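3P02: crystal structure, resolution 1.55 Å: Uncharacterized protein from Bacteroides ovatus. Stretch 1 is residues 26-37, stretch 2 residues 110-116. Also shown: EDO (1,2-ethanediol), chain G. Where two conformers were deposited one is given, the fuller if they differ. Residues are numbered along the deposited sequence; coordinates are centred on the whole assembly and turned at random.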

ATOM      1  N   ASP A  26      -2.212  -4.382   7.787  1.00 12.36           N
ATOM      2  CA  ASP A  26      -1.335  -4.127   6.652  1.00 11.68           C
ATOM      3  C   ASP A  26      -0.155  -5.065   6.665  1.00 13.87           C
ATOM      4  O   ASP A  26       0.424  -5.331   7.720  1.00 14.85           O
ATOM      5  N   VAL A  27       0.189  -5.578   5.479  1.00  9.95           N
ATOM      6  CA  VAL A  27       1.316  -6.494   5.294  1.00  9.13           C
ATOM      7  C   VAL A  27       2.281  -5.787   4.365  1.00 12.93           C
ATOM      8  O   VAL A  27       1.964  -5.568   3.200  1.00 11.76           O
ATOM      9  N   HIS A  28       3.455  -5.414   4.875  1.00 11.38           N
ATOM     10  CA  HIS A  28       4.401  -4.628   4.097  1.00 10.50           C
ATOM     11  C   HIS A  28       5.267  -5.519   3.226  1.00 11.31           C
ATOM     12  O   HIS A  28       6.018  -6.351   3.737  1.00 12.60           O
ATOM     13  N   VAL A  29       5.164  -5.342   1.900  1.00  8.63           N
ATOM     14  CA  VAL A  29       5.859  -6.214   0.952  1.00 10.06           C
ATOM     15  C   VAL A  29       6.801  -5.407   0.053  1.00 10.46           C
ATOM     16  O   VAL A  29       6.332  -4.614  -0.775  1.00 11.14           O
ATOM     17  N   ARG A  30       8.114  -5.689   0.142  1.00 11.12           N
ATOM     18  CA  ARG A  30       9.068  -5.010  -0.746  1.00 11.73           C
ATOM     19  C   ARG A  30       9.008  -5.540  -2.166  1.00 11.39           C
ATOM     20  O   ARG A  30       9.092  -6.753  -2.370  1.00 11.75           O
ATOM     21  N   TYR A  31       8.919  -4.621  -3.135  1.00  9.86           N
ATOM     22  CA  TYR A  31       9.056  -4.923  -4.544  1.00 11.33           C
ATOM     23  C   TYR A  31      10.547  -4.753  -4.889  1.00 15.39           C
ATOM     24  O   TYR A  31      11.036  -3.614  -5.038  1.00 14.25           O
ATOM     25  N   ALA A  32      11.274  -5.867  -4.917  1.00 13.87           N
ATOM     26  CA  ALA A  32      12.693  -5.876  -5.311  1.00 15.51           C
ATOM     27  C   ALA A  32      12.760  -6.486  -6.737  1.00 21.00           C
ATOM     28  O   ALA A  32      11.977  -6.047  -7.591  1.00 20.32           O
ATOM     29  N   ASN A  33      13.633  -7.504  -7.006  1.00 19.09           N
ATOM     30  CA  ASN A  33      13.616  -8.168  -8.311  0.80 19.89           C
ATOM     31  C   ASN A  33      12.257  -8.874  -8.459  1.00 22.83           C
ATOM     32  O   ASN A  33      11.687  -8.931  -9.553  1.00 22.44           O
ATOM     33  N   SER A  34      11.718  -9.320  -7.314  1.00 18.02           N
ATOM     34  CA  SER A  34      10.403  -9.940  -7.169  0.50 16.92           C
ATOM     35  C   SER A  34       9.723  -9.275  -5.978  1.00 19.29           C
ATOM     36  O   SER A  34      10.403  -8.620  -5.185  1.00 18.09           O
ATOM     37  N   ALA A  35       8.414  -9.453  -5.833  1.00 15.77           N
ATOM     38  CA  ALA A  35       7.681  -8.882  -4.706  1.00 13.71           C
ATOM     39  C   ALA A  35       7.170 -10.039  -3.824  1.00 17.63           C
ATOM     40  O   ALA A  35       5.969 -10.328  -3.770  1.00 17.86           O
ATOM     41  N   LYS A  36       8.111 -10.735  -3.177  1.00 15.28           N
ATOM     42  CA  LYS A  36       7.806 -11.890  -2.338  1.00 16.16           C
ATOM     43  C   LYS A  36       8.043 -11.627  -0.855  1.00 22.26           C
ATOM     44  O   LYS A  36       9.062 -11.043  -0.462  1.00 22.86           O
ATOM     45  N   TYR A  37       7.100 -12.085  -0.022  1.00 17.69           N
ATOM     46  CA  TYR A  37       7.183 -11.950   1.422  1.00 16.83           C
ATOM     47  C   TYR A  37       6.291 -13.002   2.078  1.00 19.93           C
ATOM     48  O   TYR A  37       5.142 -13.192   1.648  1.00 18.03           O
ATOM     49  N   GLU A 110       2.401 -16.890   2.081  1.00 13.51           N
ATOM     50  CA  GLU A 110       3.414 -16.468   1.121  1.00 12.49           C
ATOM     51  C   GLU A 110       2.781 -15.571   0.086  1.00 15.53           C
ATOM     52  O   GLU A 110       1.925 -16.019  -0.674  1.00 16.44           O
ATOM     53  N   PHE A 111       3.131 -14.295   0.104  1.00 11.48           N
ATOM     54  CA  PHE A 111       2.652 -13.361  -0.911  1.00 10.07           C
ATOM     55  C   PHE A 111       3.639 -13.322  -2.073  1.00 14.09           C
ATOM     56  O   PHE A 111       4.861 -13.273  -1.836  1.00 16.29           O
ATOM     57  N   SER A 112       3.115 -13.316  -3.310  1.00 11.29           N
ATOM     58  CA  SER A 112       3.907 -13.220  -4.548  0.50 10.42           C
ATOM     59  C   SER A 112       3.203 -12.188  -5.390  1.00 13.19           C
ATOM     60  O   SER A 112       2.228 -12.505  -6.070  1.00 12.60           O
ATOM     61  N   LEU A 113       3.603 -10.905  -5.238  1.00 12.09           N
ATOM     62  CA  LEU A 113       2.841  -9.805  -5.829  1.00 12.06           C
ATOM     63  C   LEU A 113       3.364  -9.163  -7.098  1.00 13.08           C
ATOM     64  O   LEU A 113       2.862  -8.092  -7.458  1.00 13.05           O
ATOM     65  N   ASP A 114       4.275  -9.826  -7.816  1.00 12.42           N
ATOM     66  CA  ASP A 114       4.758  -9.273  -9.094  1.00 12.07           C
ATOM     67  C   ASP A 114       3.590  -8.991 -10.009  1.00 15.87           C
ATOM     68  O   ASP A 114       2.677  -9.818 -10.138  1.00 15.56           O
ATOM     69  N   GLY A 115       3.560  -7.782 -10.547  1.00 14.52           N
ATOM     70  CA  GLY A 115       2.489  -7.398 -11.452  1.00 15.17           C
ATOM     71  C   GLY A 115       1.193  -6.949 -10.803  1.00 17.95           C
ATOM     72  O   GLY A 115       0.270  -6.562 -11.524  1.00 18.74           O
ATOM     73  N   LEU A 116       1.105  -6.956  -9.443  1.00 12.82           N
ATOM     74  CA  LEU A 116      -0.111  -6.522  -8.758  1.00 12.84           C
ATOM     75  C   LEU A 116      -0.400  -5.070  -9.094  1.00 14.06           C
ATOM     76  O   LEU A 116       0.524  -4.252  -9.059  1.00 15.11           O
TER

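Two apolar pairs carry the centre of this contact. Val 27 and Val 29, alternate residues of the first strand, both direct CA-to-CB toward the second stretch and both adopt chi1 t. Val 27 CG1 lies 3.8 Å from Phe 111 CE2, and Val 29 CG2 lies 3.8 Å from Leu 113 CD1, distances expected of close van der Waals packing. Phe 111 (chi1 m, -72°) has the largest area covered across the contact, 86 Å². Leu 113, chi1 m and chi2 t, also meets Ala 35, whose CB points toward the second stretch and stands 4.0 Å from Leu 113 CB.

An antiparallel backbone pairing fixes this register. Tyr 37 N donates to Phe 111 O (3.1 Å), Phe 111 N donates to Tyr 37 O (2.8 Å), and Leu 113 N reaches Ala 35 O at 2.8 Å with a nearly linear angle of 179°. Side chains of Tyr 37 and Phe 111 therefore share one sheet face, while those of Lys 36 and Ser 112 share the other; Lys 36 CG is 4.1 Å from Ser 112 OG.

Toward the polar edge, Asp 114 (chi1 m) starts sideways, but its carboxylate comes nearer and accepts a hydrogen bond from Ala 35 N at OD1 (2.7 Å, 171°). Tyr 31 behaves similarly: chi1 is off-well at -149°, yet its hydroxyl OH accepts from Gly 115 N (3.1 Å), which lies at the ring edge within the type II turn from Leu 113 to Leu 116.

Two waters extend this network. One bonds Tyr 31 OH at 2.7 Å and donates weakly to Asp 114 OD2 at 3.3 Å; the second donates to Asp 114 OD1 (2.6 Å) and accepts from Lys 36 NZ (3.2 Å). Ethanediol, probably from the crystallisation liquor, donates through O2 to Asp 114 O at 2.5 Å.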

ATOM      1  CB  ASP A  26      -0.822  -2.674   6.675  1.00 13.83           C
ATOM      2  CG  ASP A  26      -1.893  -1.623   6.474  1.00 18.92           C
ATOM      3  OD1 ASP A  26      -2.995  -1.972   5.962  1.00 14.69           O
ATOM      4  OD2 ASP A  26      -1.613  -0.439   6.768  1.00 22.63           O
ATOM      5  CB  VAL A  27       0.837  -7.867   4.729  1.00 13.45           C
ATOM      6  CG1 VAL A  27       2.034  -8.770   4.427  1.00 14.17           C
ATOM      7  CG2 VAL A  27      -0.104  -8.566   5.726  1.00 13.01           C
ATOM      8  CB  HIS A  28       5.268  -3.801   5.054  1.00 10.62           C
ATOM      9  CG  HIS A  28       4.470  -2.911   5.944  1.00 13.16           C
ATOM     10  ND1 HIS A  28       4.827  -2.716   7.262  1.00 14.72           N
ATOM     11  CD2 HIS A  28       3.342  -2.203   5.683  1.00 13.67           C
ATOM     12  CE1 HIS A  28       3.930  -1.880   7.748  1.00 14.02           C
ATOM     13  NE2 HIS A  28       3.009  -1.557   6.836  1.00 13.13           N
ATOM     14  CB  VAL A  29       4.861  -7.057   0.092  1.00 14.37           C
ATOM     15  CG1 VAL A  29       5.637  -8.020  -0.830  1.00 15.07           C
ATOM     16  CG2 VAL A  29       3.873  -7.849   0.987  1.00 14.25           C
ATOM     17  CB  ARG A  30      10.515  -5.122  -0.242  1.00 12.97           C
ATOM     18  CG  ARG A  30      11.447  -4.314  -1.162  1.00 16.88           C
ATOM     19  CD  ARG A  30      12.869  -4.332  -0.719  1.00 22.81           C
ATOM     20  NE  ARG A  30      13.135  -3.383   0.363  1.00 19.46           N
ATOM     21  CZ  ARG A  30      13.442  -2.098   0.206  1.00 23.55           C
ATOM     22  NH1 ARG A  30      13.352  -1.526  -0.992  1.00 15.12           N
ATOM     23  NH2 ARG A  30      13.744  -1.355   1.257  1.00 16.55           N
ATOM     24  CB  TYR A  31       8.177  -4.030  -5.445  1.00 11.74           C
ATOM     25  CG  TYR A  31       7.705  -4.715  -6.718  1.00 11.55           C
ATOM     26  CD1 TYR A  31       8.612  -5.250  -7.630  1.00 13.36           C
ATOM     27  CD2 TYR A  31       6.351  -4.807  -7.021  1.00 12.10           C
ATOM     28  CE1 TYR A  31       8.176  -5.900  -8.792  1.00 13.87           C
ATOM     29  CE2 TYR A  31       5.904  -5.458  -8.171  1.00 12.44           C
ATOM     30  CZ  TYR A  31       6.818  -5.974  -9.068  1.00 15.38           C
ATOM     31  OH  TYR A  31       6.357  -6.617 -10.193  1.00 17.51           O
ATOM     32  CB  ALA A  32      13.493  -6.673  -4.292  1.00 16.57           C
ATOM     33  CB  ASN A  33      14.775  -9.165  -8.429  0.80 21.94           C
ATOM     34  CG  ASN A  33      16.157  -8.552  -8.595  0.80 50.81           C
ATOM     35  OD1 ASN A  33      16.325  -7.398  -9.018  0.80 46.00           O
ATOM     36  ND2 ASN A  33      17.190  -9.343  -8.319  0.80 44.20           N
ATOM     37  CB  SER A  34      10.532 -11.454  -6.969  0.50 19.43           C
ATOM     38  OG  SER A  34      11.136 -11.776  -5.725  0.50 20.18           O
ATOM     39  CB  ALA A  35       6.551  -8.015  -5.224  1.00 13.17           C
ATOM     40  CB  LYS A  36       8.649 -13.091  -2.759  1.00 19.61           C
ATOM     41  CG  LYS A  36       8.268 -13.649  -4.114  1.00 21.50           C
ATOM     42  CD  LYS A  36       9.039 -14.953  -4.361  1.00 39.64           C
ATOM     43  CE  LYS A  36       8.774 -15.530  -5.732  1.00 52.34           C
ATOM     44  NZ  LYS A  36       9.416 -14.739  -6.819  1.00 63.00           N
ATOM     45  CB  TYR A  37       6.754 -10.543   1.870  1.00 17.96           C
ATOM     46  CG  TYR A  37       6.830 -10.320   3.366  1.00 20.07           C
ATOM     47  CD1 TYR A  37       8.057 -10.302   4.029  1.00 23.04           C
ATOM     48  CD2 TYR A  37       5.683 -10.083   4.113  1.00 21.83           C
ATOM     49  CE1 TYR A  37       8.136 -10.097   5.406  1.00 25.53           C
ATOM     50  CE2 TYR A  37       5.748  -9.872   5.495  1.00 23.60           C
ATOM     51  CZ  TYR A  37       6.981  -9.868   6.134  1.00 35.18           C
ATOM     52  OH  TYR A  37       7.069  -9.690   7.498  1.00 40.71           O
ATOM     53  CB  GLU A 110       4.076 -17.675   0.455  1.00 13.98           C
ATOM     54  CG  GLU A 110       4.927 -18.483   1.435  1.00 27.26           C
ATOM     55  CD  GLU A 110       5.689 -19.669   0.868  1.00 49.14           C
ATOM     56  OE1 GLU A 110       5.511 -19.981  -0.333  1.00 40.69           O
ATOM     57  OE2 GLU A 110       6.472 -20.286   1.627  1.00 45.12           O
ATOM     58  CB  PHE A 111       2.517 -11.959  -0.314  1.00 10.46           C
ATOM     59  CG  PHE A 111       1.347 -11.861   0.643  1.00 11.04           C
ATOM     60  CD1 PHE A 111       0.047 -11.722   0.161  1.00 13.60           C
ATOM     61  CD2 PHE A 111       1.538 -11.969   2.016  1.00 12.85           C
ATOM     62  CE1 PHE A 111      -1.031 -11.593   1.034  1.00 12.70           C
ATOM     63  CE2 PHE A 111       0.451 -11.866   2.892  1.00 14.36           C
ATOM     64  CZ  PHE A 111      -0.827 -11.696   2.392  1.00 12.74           C
ATOM     65  CB  SER A 112       3.988 -14.580  -5.237  0.50 11.52           C
ATOM     66  OG  SER A 112       4.681 -15.510  -4.422  0.50 11.07           O
ATOM     67  CB  LEU A 113       2.685  -8.714  -4.750  1.00 11.30           C
ATOM     68  CG  LEU A 113       2.229  -9.215  -3.338  1.00 15.07           C
ATOM     69  CD1 LEU A 113       2.057  -8.054  -2.398  1.00 16.20           C
ATOM     70  CD2 LEU A 113       0.889  -9.998  -3.417  1.00 14.88           C
ATOM     71  CB  ASP A 114       5.746 -10.241  -9.764  1.00 14.22           C
ATOM     72  CG  ASP A 114       7.000 -10.445  -8.952  1.00 26.45           C
ATOM     73  OD1 ASP A 114       6.885 -10.720  -7.733  1.00 27.93           O
ATOM     74  OD2 ASP A 114       8.085 -10.445  -9.546  1.00 30.77           O
ATOM     75  CB  LEU A 116       0.030  -6.695  -7.237  1.00 11.56           C
ATOM     76  CG  LEU A 116      -1.245  -6.398  -6.420  1.00 13.28           C
ATOM     77  CD1 LEU A 116      -2.360  -7.407  -6.722  1.00 12.66           C
ATOM     78  CD2 LEU A 116      -0.934  -6.391  -4.926  1.00 14.53           C
TER
HETATM   79  C1  EDO G   6       2.040 -14.137  -8.927  1.00 36.89           C
HETATM   80  O1  EDO G   6       1.154 -14.443 -10.020  1.00 44.33           O
HETATM   81  C2  EDO G   6       2.479 -12.681  -8.991  1.00 29.86           C
HETATM   82  O2  EDO G   6       2.622 -12.315 -10.363  1.00 44.42           O
HETATM   83  O   HOH W   1       8.161  -7.892 -11.692  1.00 46.00           O
HETATM   84  O   HOH W   2       6.628 -13.292  -7.169  1.00 40.08           O